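Local coordinates for putative uncharacterized protein (Ustilago maydis, PDB 4GNX), which is a subunit of replication protein A bound to single-stranded DNA, and probably contributes an OB-fold surface to the binding of that DNA, at residues N7-V12 against Q38-A43; V91-T96 against G109-V114; R15-A20 against G64-R69. One frame throughout, in Å; residues are numbered along the deposited sequence.

Interactions 1 and 2 are backbone pairings in one curved sheet, and interaction 3 is side-chain packing of a helix on that sheet. Interaction 1 adds strand 9-11 in parallel to strand 38-50. Interaction 2 joins strands 90-100 and 110-113 antiparallel. Strands 38-50 and 90-100 are neighbours, so the first two contacts adjoin. Both are largely buried. Interaction 3 is partly buried, and it has no hydrogen bond between its segments. Ile17 of its helix also packs on Val12, Leu39 and Phe41 of interaction 1. Charge and DNA contact are most marked in interaction 2, where DT21 of chain G meets Thr96 and His110.

Interaction 1: N7-V12 against Q38-A43; sequences NTLRPV and QLTFVA. With nucleotides of chain G.
In Leu9, chi1 sets CG anti to the backbone N (172°), and chi2 then turns CD1 to the backbone of strand 38-43. Leu9 CD1 ends 3.7 Å from Leu39 C. In Thr40 it is OG1 that stands anti to the backbone N (chi1 180°). CG2 of Thr40 therefore takes the crowded place between N and the carbonyl carbon, and lies 3.9 Å from CA of Pro11. Leu9, Pro11 and Thr40 share one face of the sheet. Leu39 and Arg10 point to the other face. There CD1 of Leu39 meets CG2 of Val12 at 3.8 Å, the two side chains crossing at about a right angle.

The backbones run parallel. Arg10 bonds to the residues before and after its partner Leu39. Arg10 N gives a weak bond to Gln38 O at 3.3 Å. Arg10 O receives Thr40 N at 3.0 Å, with the donor 42° out of the carbonyl plane. Val12 N closes the set on Thr40 O at 3.1 Å, nearly along the C=O axis. Pro11 lacks an N-H, but it falls between the two donors, so no bond to strand 38-43 is lost. The guanidinium of Arg10 turns away to the carbonyls of Leu31 and Glu35. Thr40 OG1 is held by Val93 O and Arg92 NE.

In the OB-fold sheet, strand 9-11 thus adds to the edge of strand 38-50, which also pairs with strand 90-100. Ile17 of helix 14-19 packs on Val12, Leu39 and Phe41, while helix 117-135 covers Pro11 through Glu126 and Ala130.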
loop_
_atom_site.group_PDB
_atom_site.type_symbol
_atom_site.label_atom_id
_atom_site.label_comp_id
_atom_site.label_asym_id
_atom_site.label_seq_id
_atom_site.Cartn_x
_atom_site.Cartn_y
_atom_site.Cartn_z
ATOM N N ASN B 7 19.125 8.119 -4.879
ATOM C CA ASN B 7 19.413 6.936 -5.755
ATOM C C ASN B 7 18.389 5.809 -5.556
ATOM O O ASN B 7 18.227 5.291 -4.463
ATOM C CB ASN B 7 20.825 6.444 -5.490
ATOM C CG ASN B 7 21.303 5.474 -6.531
ATOM O OD1 ASN B 7 20.509 4.860 -7.238
ATOM N ND2 ASN B 7 22.624 5.317 -6.621
ATOM N N THR B 8 17.697 5.421 -6.620
ATOM C CA THR B 8 16.402 4.786 -6.463
ATOM C C THR B 8 16.184 3.650 -7.429
ATOM O O THR B 8 16.969 3.464 -8.351
ATOM C CB THR B 8 15.262 5.797 -6.726
ATOM O OG1 THR B 8 15.339 6.284 -8.079
ATOM C CG2 THR B 8 15.299 6.972 -5.724
ATOM N N LEU B 9 15.088 2.914 -7.217
ATOM C CA LEU B 9 14.689 1.802 -8.053
ATOM C C LEU B 9 13.248 2.014 -8.493
ATOM O O LEU B 9 12.303 1.701 -7.769
ATOM C CB LEU B 9 14.826 0.471 -7.305
ATOM C CG LEU B 9 14.249 -0.741 -8.053
ATOM C CD1 LEU B 9 15.115 -1.065 -9.258
ATOM C CD2 LEU B 9 14.049 -1.951 -7.144
ATOM N N ARG B 10 13.094 2.507 -9.712
ATOM C CA ARG B 10 11.809 2.996 -10.191
ATOM C C ARG B 10 11.001 1.988 -10.992
ATOM O O ARG B 10 11.460 1.461 -12.000
ATOM C CB ARG B 10 12.002 4.296 -10.971
ATOM C CG ARG B 10 12.717 5.343 -10.136
ATOM C CD ARG B 10 12.913 6.644 -10.895
ATOM N NE ARG B 10 11.703 7.046 -11.612
ATOM C CZ ARG B 10 11.584 8.158 -12.328
ATOM N NH1 ARG B 10 12.595 9.005 -12.449
ATOM N NH2 ARG B 10 10.435 8.399 -12.944
ATOM N N PRO B 11 9.783 1.701 -10.534
ATOM C CA PRO B 11 8.970 0.825 -11.348
ATOM C C PRO B 11 8.435 1.628 -12.573
ATOM O O PRO B 11 7.941 2.742 -12.433
ATOM C CB PRO B 11 7.854 0.428 -10.379
ATOM C CG PRO B 11 7.664 1.657 -9.516
ATOM C CD PRO B 11 9.036 2.253 -9.378
ATOM N N VAL B 12 8.562 1.056 -13.760
ATOM C CA VAL B 12 8.290 1.773 -14.984
ATOM C C VAL B 12 7.740 0.835 -16.007
ATOM O O VAL B 12 7.945 -0.373 -15.921
ATOM C CB VAL B 12 9.562 2.401 -15.607
ATOM C CG1 VAL B 12 10.092 3.579 -14.773
ATOM C CG2 VAL B 12 10.629 1.345 -15.844
ATOM N N GLN B 38 18.516 3.127 -11.918
ATOM C CA GLN B 38 18.041 1.769 -11.834
ATOM C C GLN B 38 16.542 1.772 -11.956
ATOM O O GLN B 38 15.890 2.703 -11.494
ATOM C CB GLN B 38 18.435 1.150 -10.509
ATOM C CG GLN B 38 19.759 0.424 -10.540
ATOM C CD GLN B 38 19.838 -0.682 -9.493
ATOM O OE1 GLN B 38 20.022 -1.851 -9.840
ATOM N NE2 GLN B 38 19.701 -0.320 -8.210
ATOM N N LEU B 39 16.001 0.724 -12.566
ATOM C CA LEU B 39 14.573 0.618 -12.801
ATOM C C LEU B 39 14.156 -0.843 -12.847
ATOM O O LEU B 39 14.988 -1.729 -13.024
ATOM C CB LEU B 39 14.219 1.288 -14.124
ATOM C CG LEU B 39 14.871 0.761 -15.422
ATOM C CD1 LEU B 39 14.047 -0.354 -16.062
ATOM C CD2 LEU B 39 15.041 1.886 -16.424
ATOM N N THR B 40 12.861 -1.088 -12.715
ATOM C CA THR B 40 12.349 -2.438 -12.789
ATOM C C THR B 40 11.007 -2.548 -13.507
ATOM O O THR B 40 10.175 -1.635 -13.480
ATOM C CB THR B 40 12.195 -3.067 -11.399
ATOM O OG1 THR B 40 11.674 -4.393 -11.563
ATOM C CG2 THR B 40 11.246 -2.239 -10.488
ATOM N N PHE B 41 10.784 -3.691 -14.128
ATOM C CA PHE B 41 9.538 -3.904 -14.852
ATOM C C PHE B 41 9.294 -5.375 -15.181
ATOM O O PHE B 41 10.192 -6.228 -15.051
ATOM C CB PHE B 41 9.491 -3.043 -16.125
ATOM C CG PHE B 41 10.485 -3.440 -17.165
ATOM C CD1 PHE B 41 10.144 -4.362 -18.152
ATOM C CD2 PHE B 41 11.749 -2.877 -17.183
ATOM C CE1 PHE B 41 11.051 -4.730 -19.127
ATOM C CE2 PHE B 41 12.669 -3.249 -18.164
ATOM C CZ PHE B 41 12.319 -4.180 -19.133
ATOM N N VAL B 42 8.073 -5.664 -15.610
ATOM C CA VAL B 42 7.654 -7.031 -15.886
ATOM C C VAL B 42 7.235 -7.071 -17.337
ATOM O O VAL B 42 6.628 -6.135 -17.833
ATOM C CB VAL B 42 6.485 -7.425 -14.987
ATOM C CG1 VAL B 42 5.924 -8.769 -15.403
ATOM C CG2 VAL B 42 6.925 -7.459 -13.526
ATOM N N ALA B 43 7.583 -8.138 -18.038
ATOM C CA ALA B 43 7.411 -8.180 -19.487
ATOM C C ALA B 43 7.496 -9.615 -19.959
ATOM O O ALA B 43 7.864 -10.508 -19.178
ATOM C CB ALA B 43 8.483 -7.357 -20.167
ATOM P P DT G 21 25.174 -7.354 -10.238
ATOM O OP1 DT G 21 24.429 -8.467 -9.594
ATOM O OP2 DT G 21 26.652 -7.280 -10.092
ATOM O "O5'" DT G 21 24.836 -7.409 -11.795
ATOM C "C5'" DT G 21 25.604 -8.231 -12.698
ATOM C "C4'" DT G 21 26.096 -7.415 -13.873
ATOM O "O4'" DT G 21 25.037 -6.561 -14.367
ATOM C "C3'" DT G 21 27.298 -6.513 -13.582
ATOM O "O3'" DT G 21 28.377 -6.764 -14.505
ATOM C "C2'" DT G 21 26.730 -5.099 -13.614
ATOM C "C1'" DT G 21 25.451 -5.206 -14.438
ATOM N N1 DT G 21 24.321 -4.366 -13.969
ATOM C C2 DT G 21 24.011 -3.216 -14.664
ATOM O O2 DT G 21 24.634 -2.839 -15.644
ATOM N N3 DT G 21 22.942 -2.514 -14.160
ATOM C C4 DT G 21 22.167 -2.842 -13.062
ATOM O O4 DT G 21 21.238 -2.112 -12.727
ATOM C C5 DT G 21 22.544 -4.065 -12.387
ATOM C C7 DT G 21 21.763 -4.502 -11.187
ATOM C C6 DT G 21 23.585 -4.756 -12.870
#

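Interaction 2: V91-T96 against G109-V114. With nucleotides of chain G.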
loop_
_atom_site.group_PDB
_atom_site.type_symbol
_atom_site.label_atom_id
_atom_site.label_comp_id
_atom_site.label_asym_id
_atom_site.label_seq_id
_atom_site.Cartn_x
_atom_site.Cartn_y
_atom_site.Cartn_z
ATOM N N VAL B 91 8.530 -12.150 -17.037
ATOM C CA VAL B 91 9.725 -12.007 -16.222
ATOM C C VAL B 91 9.784 -10.653 -15.530
ATOM O O VAL B 91 9.267 -9.639 -16.054
ATOM C CB VAL B 91 10.996 -12.118 -17.053
ATOM C CG1 VAL B 91 11.067 -13.457 -17.762
ATOM C CG2 VAL B 91 11.051 -10.968 -18.038
ATOM N N ARG B 92 10.426 -10.654 -14.358
ATOM C CA ARG B 92 10.724 -9.435 -13.607
ATOM C C ARG B 92 12.125 -9.014 -14.060
ATOM O O ARG B 92 13.065 -9.813 -14.042
ATOM C CB ARG B 92 10.627 -9.723 -12.083
ATOM C CG ARG B 92 10.674 -8.573 -11.053
ATOM C CD ARG B 92 10.503 -7.197 -11.643
ATOM N NE ARG B 92 9.683 -6.188 -10.930
ATOM C CZ ARG B 92 8.478 -6.380 -10.405
ATOM N NH1 ARG B 92 7.959 -7.590 -10.398
ATOM N NH2 ARG B 92 7.799 -5.359 -9.875
ATOM N N VAL B 93 12.256 -7.773 -14.500
ATOM C CA VAL B 93 13.547 -7.284 -14.965
ATOM C C VAL B 93 14.065 -6.213 -14.026
ATOM O O VAL B 93 13.344 -5.283 -13.694
ATOM C CB VAL B 93 13.445 -6.703 -16.392
ATOM C CG1 VAL B 93 14.761 -6.049 -16.823
ATOM C CG2 VAL B 93 13.037 -7.799 -17.375
ATOM N N LEU B 94 15.303 -6.356 -13.585
ATOM C CA LEU B 94 15.977 -5.297 -12.850
ATOM C C LEU B 94 17.182 -4.841 -13.678
ATOM O O LEU B 94 17.942 -5.684 -14.171
ATOM C CB LEU B 94 16.413 -5.825 -11.488
ATOM C CG LEU B 94 16.722 -4.745 -10.463
ATOM C CD1 LEU B 94 16.281 -5.149 -9.068
ATOM C CD2 LEU B 94 18.202 -4.460 -10.476
ATOM N N GLY B 95 17.386 -3.538 -13.851
ATOM C CA GLY B 95 18.453 -3.102 -14.770
ATOM C C GLY B 95 18.766 -1.625 -14.766
ATOM O O GLY B 95 18.192 -0.893 -13.998
ATOM N N THR B 96 19.698 -1.196 -15.607
ATOM C CA THR B 96 19.973 0.224 -15.794
ATOM C C THR B 96 19.645 0.590 -17.241
ATOM O O THR B 96 19.929 -0.187 -18.165
ATOM C CB THR B 96 21.450 0.582 -15.505
ATOM O OG1 THR B 96 21.923 -0.157 -14.379
ATOM C CG2 THR B 96 21.598 2.051 -15.180
ATOM N N GLY B 109 21.204 -7.200 -14.684
ATOM C CA GLY B 109 21.923 -8.230 -13.960
ATOM C C GLY B 109 20.955 -9.321 -13.585
ATOM O O GLY B 109 21.253 -10.507 -13.692
ATOM N N HIS B 110 19.772 -8.919 -13.150
ATOM C CA HIS B 110 18.840 -9.892 -12.638
ATOM C C HIS B 110 17.591 -9.971 -13.464
ATOM O O HIS B 110 17.026 -8.947 -13.901
ATOM C CB HIS B 110 18.538 -9.595 -11.179
ATOM C CG HIS B 110 19.764 -9.260 -10.352
ATOM N ND1 HIS B 110 20.477 -10.201 -9.689
ATOM C CD2 HIS B 110 20.390 -8.036 -10.095
ATOM C CE1 HIS B 110 21.504 -9.608 -9.040
ATOM N NE2 HIS B 110 21.448 -8.285 -9.288
ATOM N N MET B 111 17.152 -11.201 -13.698
ATOM C CA MET B 111 15.981 -11.424 -14.515
ATOM C C MET B 111 15.335 -12.719 -14.104
ATOM O O MET B 111 15.900 -13.783 -14.295
ATOM C CB MET B 111 16.383 -11.490 -15.977
ATOM C CG MET B 111 15.488 -10.675 -16.882
ATOM S SD MET B 111 15.875 -10.966 -18.617
ATOM C CE MET B 111 14.416 -10.244 -19.366
ATOM N N ARG B 112 14.142 -12.635 -13.541
ATOM C CA ARG B 112 13.500 -13.809 -12.974
ATOM C C ARG B 112 12.075 -14.096 -13.498
ATOM O O ARG B 112 11.249 -13.185 -13.643
ATOM C CB ARG B 112 13.503 -13.654 -11.464
ATOM C CG ARG B 112 12.318 -14.279 -10.770
ATOM C CD ARG B 112 12.083 -13.617 -9.432
ATOM N NE ARG B 112 11.238 -12.443 -9.550
ATOM C CZ ARG B 112 10.798 -11.765 -8.504
ATOM N NH1 ARG B 112 11.136 -12.158 -7.285
ATOM N NH2 ARG B 112 10.030 -10.706 -8.663
ATOM N N PRO B 113 11.788 -15.364 -13.808
ATOM C CA PRO B 113 10.438 -15.793 -14.104
ATOM C C PRO B 113 9.473 -15.326 -13.048
ATOM O O PRO B 113 9.578 -15.737 -11.900
ATOM C CB PRO B 113 10.538 -17.302 -14.029
ATOM C CG PRO B 113 11.926 -17.595 -14.447
ATOM C CD PRO B 113 12.767 -16.373 -14.216
ATOM N N VAL B 114 8.541 -14.481 -13.455
ATOM C CA VAL B 114 7.440 -14.042 -12.617
ATOM C C VAL B 114 6.764 -15.136 -11.748
ATOM O O VAL B 114 6.505 -16.260 -12.207
ATOM C CB VAL B 114 6.406 -13.293 -13.468
ATOM C CG1 VAL B 114 5.078 -13.151 -12.739
ATOM C CG2 VAL B 114 6.955 -11.920 -13.816
ATOM P P DT G 21 25.174 -7.354 -10.238
ATOM O OP1 DT G 21 24.429 -8.467 -9.594
ATOM O OP2 DT G 21 26.652 -7.280 -10.092
ATOM O "O5'" DT G 21 24.836 -7.409 -11.795
ATOM C "C5'" DT G 21 25.604 -8.231 -12.698
ATOM C "C4'" DT G 21 26.096 -7.415 -13.873
ATOM O "O4'" DT G 21 25.037 -6.561 -14.367
ATOM C "C3'" DT G 21 27.298 -6.513 -13.582
ATOM O "O3'" DT G 21 28.377 -6.764 -14.505
ATOM C "C2'" DT G 21 26.730 -5.099 -13.614
ATOM C "C1'" DT G 21 25.451 -5.206 -14.438
ATOM N N1 DT G 21 24.321 -4.366 -13.969
ATOM C C2 DT G 21 24.011 -3.216 -14.664
ATOM O O2 DT G 21 24.634 -2.839 -15.644
ATOM N N3 DT G 21 22.942 -2.514 -14.160
ATOM C C4 DT G 21 22.167 -2.842 -13.062
ATOM O O4 DT G 21 21.238 -2.112 -12.727
ATOM C C5 DT G 21 22.544 -4.065 -12.387
ATOM C C7 DT G 21 21.763 -4.502 -11.187
ATOM C C6 DT G 21 23.585 -4.756 -12.870
#
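Met111 makes the tight part of this contact. Its extended chain runs side by side with Val93 and brings Met111 CE to 3.4 Å from Val93 CG2. Met111 CE also lies 3.7 Å from Val91 CG2, so the methyl touches both valines. Tyr57 and Val59 also pack on Met111.

The backbones pair antiparallel. The best-made bonds join Arg92 and Arg112 both ways: Arg92 N to Arg112 O at 2.8 Å, and Arg112 N to Arg92 O at 3.1 Å. Both donors lie in the carbonyl planes. Leu94 N adds a bond to His110 O at 3.1 Å.

The other face is polar. Arg92 and Arg112 point the same way, with their guanidinium planes 78° apart. Arg92 NH1 and Arg112 NH2 are 4.1 Å apart. Both form salt bridges to Glu119 OE2, which probably offsets their repulsion. The looser side lies at the partly exposed Arg112, Pro113 and Val114, where Pro113 diverges from Val91.

DNA meets the opposite end of this part of the OB-fold sheet. N3 of DT21 of chain G donates to Thr96 OG1 at 2.6 Å. His110 NE2 comes within 3.0 Å of OP1 of DT21, and its ring stacks on His393 of a neighbouring subunit.

Strand 90-100 also pairs with strand 38-50 and, further along, with strand 103-108; helix 117-135 covers the arginine face.

Interaction 3: R15-A20 against G64-R69. With nucleotides of chain G.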
loop_
_atom_site.group_PDB
_atom_site.type_symbol
_atom_site.label_atom_id
_atom_site.label_comp_id
_atom_site.label_asym_id
_atom_site.label_seq_id
_atom_site.Cartn_x
_atom_site.Cartn_y
_atom_site.Cartn_z
ATOM N N ARG B 15 6.962 1.874 -22.073
ATOM C CA ARG B 15 6.621 3.160 -22.693
ATOM C C ARG B 15 7.314 4.354 -22.048
ATOM O O ARG B 15 7.819 5.257 -22.759
ATOM C CB ARG B 15 5.139 3.416 -22.641
ATOM C CG ARG B 15 4.683 4.512 -23.584
ATOM C CD ARG B 15 4.292 3.861 -24.900
ATOM N NE ARG B 15 5.252 4.097 -25.973
ATOM C CZ ARG B 15 5.391 3.344 -27.057
ATOM N NH1 ARG B 15 4.657 2.249 -27.240
ATOM N NH2 ARG B 15 6.295 3.686 -27.957
ATOM N N GLN B 16 7.320 4.370 -20.707
ATOM C CA GLN B 16 8.023 5.413 -19.959
ATOM C C GLN B 16 9.503 5.351 -20.241
ATOM O O GLN B 16 10.131 6.389 -20.490
ATOM C CB GLN B 16 7.792 5.311 -18.470
ATOM C CG GLN B 16 6.430 5.777 -17.977
ATOM C CD GLN B 16 6.208 5.361 -16.530
ATOM O OE1 GLN B 16 6.337 4.164 -16.174
ATOM N NE2 GLN B 16 5.915 6.339 -15.678
ATOM N N ILE B 17 10.065 4.146 -20.251
ATOM C CA ILE B 17 11.456 4.025 -20.685
ATOM C C ILE B 17 11.640 4.715 -22.035
ATOM O O ILE B 17 12.517 5.553 -22.176
ATOM C CB ILE B 17 11.939 2.571 -20.724
ATOM C CG1 ILE B 17 11.782 1.946 -19.335
ATOM C CG2 ILE B 17 13.385 2.515 -21.156
ATOM C CD1 ILE B 17 11.974 0.458 -19.311
ATOM N N LEU B 18 10.770 4.416 -22.996
ATOM C CA LEU B 18 10.865 5.006 -24.329
ATOM C C LEU B 18 10.611 6.516 -24.383
ATOM O O LEU B 18 11.075 7.201 -25.314
ATOM C CB LEU B 18 9.909 4.287 -25.292
ATOM C CG LEU B 18 10.188 2.804 -25.588
ATOM C CD1 LEU B 18 9.047 2.161 -26.362
ATOM C CD2 LEU B 18 11.509 2.586 -26.311
ATOM N N ASN B 19 9.861 7.040 -23.416
ATOM C CA ASN B 19 9.578 8.464 -23.442
ATOM C C ASN B 19 10.488 9.272 -22.577
ATOM O O ASN B 19 10.358 10.487 -22.535
ATOM C CB ASN B 19 8.142 8.736 -23.058
ATOM C CG ASN B 19 7.188 8.351 -24.144
ATOM O OD1 ASN B 19 7.511 8.446 -25.331
ATOM N ND2 ASN B 19 6.012 7.900 -23.757
ATOM N N ALA B 20 11.413 8.608 -21.885
ATOM C CA ALA B 20 12.375 9.300 -21.036
ATOM C C ALA B 20 13.247 10.207 -21.898
ATOM O O ALA B 20 13.586 9.871 -23.027
ATOM C CB ALA B 20 13.217 8.304 -20.268
ATOM N N GLY B 64 5.113 -1.303 -25.172
ATOM C CA GLY B 64 6.203 -1.075 -26.131
ATOM C C GLY B 64 7.154 -2.253 -26.026
ATOM O O GLY B 64 6.918 -3.154 -25.219
ATOM N N GLN B 65 8.222 -2.247 -26.823
ATOM C CA GLN B 65 9.198 -3.327 -26.864
ATOM C C GLN B 65 10.613 -2.789 -26.624
ATOM O O GLN B 65 10.948 -1.705 -27.069
ATOM C CB GLN B 65 9.084 -4.033 -28.214
ATOM C CG GLN B 65 10.119 -5.111 -28.514
ATOM C CD GLN B 65 11.458 -4.534 -28.951
ATOM O OE1 GLN B 65 12.497 -5.173 -28.787
ATOM N NE2 GLN B 65 11.440 -3.315 -29.501
ATOM N N ILE B 66 11.447 -3.532 -25.915
ATOM C CA ILE B 66 12.815 -3.094 -25.708
ATOM C C ILE B 66 13.738 -4.288 -25.562
ATOM O O ILE B 66 13.268 -5.386 -25.258
ATOM C CB ILE B 66 12.954 -2.131 -24.512
ATOM C CG1 ILE B 66 14.304 -1.431 -24.570
ATOM C CG2 ILE B 66 12.754 -2.873 -23.194
ATOM C CD1 ILE B 66 14.387 -0.220 -23.679
ATOM N N GLU B 67 15.030 -4.068 -25.836
ATOM C CA GLU B 67 16.059 -5.072 -25.634
ATOM C C GLU B 67 16.585 -4.975 -24.235
ATOM O O GLU B 67 16.865 -3.886 -23.747
ATOM C CB GLU B 67 17.235 -4.878 -26.574
ATOM C CG GLU B 67 17.286 -5.874 -27.705
ATOM C CD GLU B 67 16.593 -5.351 -28.949
ATOM O OE1 GLU B 67 17.227 -4.557 -29.699
ATOM O OE2 GLU B 67 15.418 -5.741 -29.179
ATOM N N VAL B 68 16.710 -6.124 -23.589
ATOM C CA VAL B 68 17.472 -6.211 -22.352
ATOM C C VAL B 68 18.600 -7.234 -22.484
ATOM O O VAL B 68 18.362 -8.407 -22.773
ATOM C CB VAL B 68 16.576 -6.412 -21.098
ATOM C CG1 VAL B 68 15.163 -6.855 -21.475
ATOM C CG2 VAL B 68 17.242 -7.329 -20.075
ATOM N N ARG B 69 19.835 -6.772 -22.334
ATOM C CA ARG B 69 20.941 -7.691 -22.390
ATOM C C ARG B 69 21.554 -7.849 -21.023
ATOM O O ARG B 69 21.766 -6.863 -20.304
ATOM C CB ARG B 69 21.963 -7.301 -23.445
ATOM C CG ARG B 69 22.394 -5.856 -23.440
ATOM C CD ARG B 69 23.370 -5.606 -24.587
ATOM N NE ARG B 69 22.789 -5.908 -25.898
ATOM C CZ ARG B 69 21.912 -5.130 -26.532
ATOM N NH1 ARG B 69 21.499 -3.993 -25.985
ATOM N NH2 ARG B 69 21.439 -5.497 -27.717
ATOM P P DT G 25 29.247 -6.964 -30.085
ATOM O OP1 DT G 25 29.379 -7.991 -29.019
ATOM O OP2 DT G 25 29.634 -7.302 -31.480
ATOM O "O5'" DT G 25 27.718 -6.514 -30.092
ATOM C "C5'" DT G 25 27.093 -5.934 -31.254
ATOM C "C4'" DT G 25 25.888 -5.137 -30.814
ATOM O "O4'" DT G 25 26.240 -4.381 -29.638
ATOM C "C3'" DT G 25 25.384 -4.102 -31.818
ATOM O "O3'" DT G 25 24.328 -4.647 -32.620
ATOM C "C2'" DT G 25 24.855 -2.974 -30.942
ATOM C "C1'" DT G 25 25.335 -3.300 -29.523
ATOM N N1 DT G 25 26.020 -2.198 -28.804
ATOM C C2 DT G 25 25.848 -2.108 -27.438
ATOM O O2 DT G 25 25.173 -2.898 -26.797
ATOM N N3 DT G 25 26.499 -1.050 -26.849
ATOM C C4 DT G 25 27.285 -0.098 -27.472
ATOM O O4 DT G 25 27.802 0.798 -26.811
ATOM C C5 DT G 25 27.419 -0.250 -28.903
ATOM C C7 DT G 25 28.253 0.732 -29.661
ATOM C C6 DT G 25 26.789 -1.280 -29.489
#
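Arg15 starts with CG anti to the backbone N (chi1 -164°), then bends at chi2 and chi3. The bends turn its guanidinium back over its own helix. Leu18 CD1 lies against one face of the Arg15 guanidinium, 3.5 Å above the plane and towards its rim. Arg15 NH1 reaches to 3.8 Å from Gly64 CA. Leu18 points at the strand as well, and its CD1 stops 4.3 Å from Gly64 CA. Gly64 has no side chain, so both residues come close to its backbone.

Ile17 makes the apolar contact. Its CG2 stands anti to the backbone N and points at Ile66. Ile66 has CG1 anti to its own N (chi1 -165°) and an extended chain, which pushes CD1 out towards the helix. CG2 of Ile17 and CD1 of Ile66 meet at 3.9 Å, and the side chains cross at about a right angle.

At the far end of segment 64-69, O2 of DT25 of chain G lies over one face of the poorly ordered Arg69 guanidinium. Ile17 also packs on Leu97. A short helix set against the barrel interior in this way is consistent with the plug at one end of an OB-fold barrel.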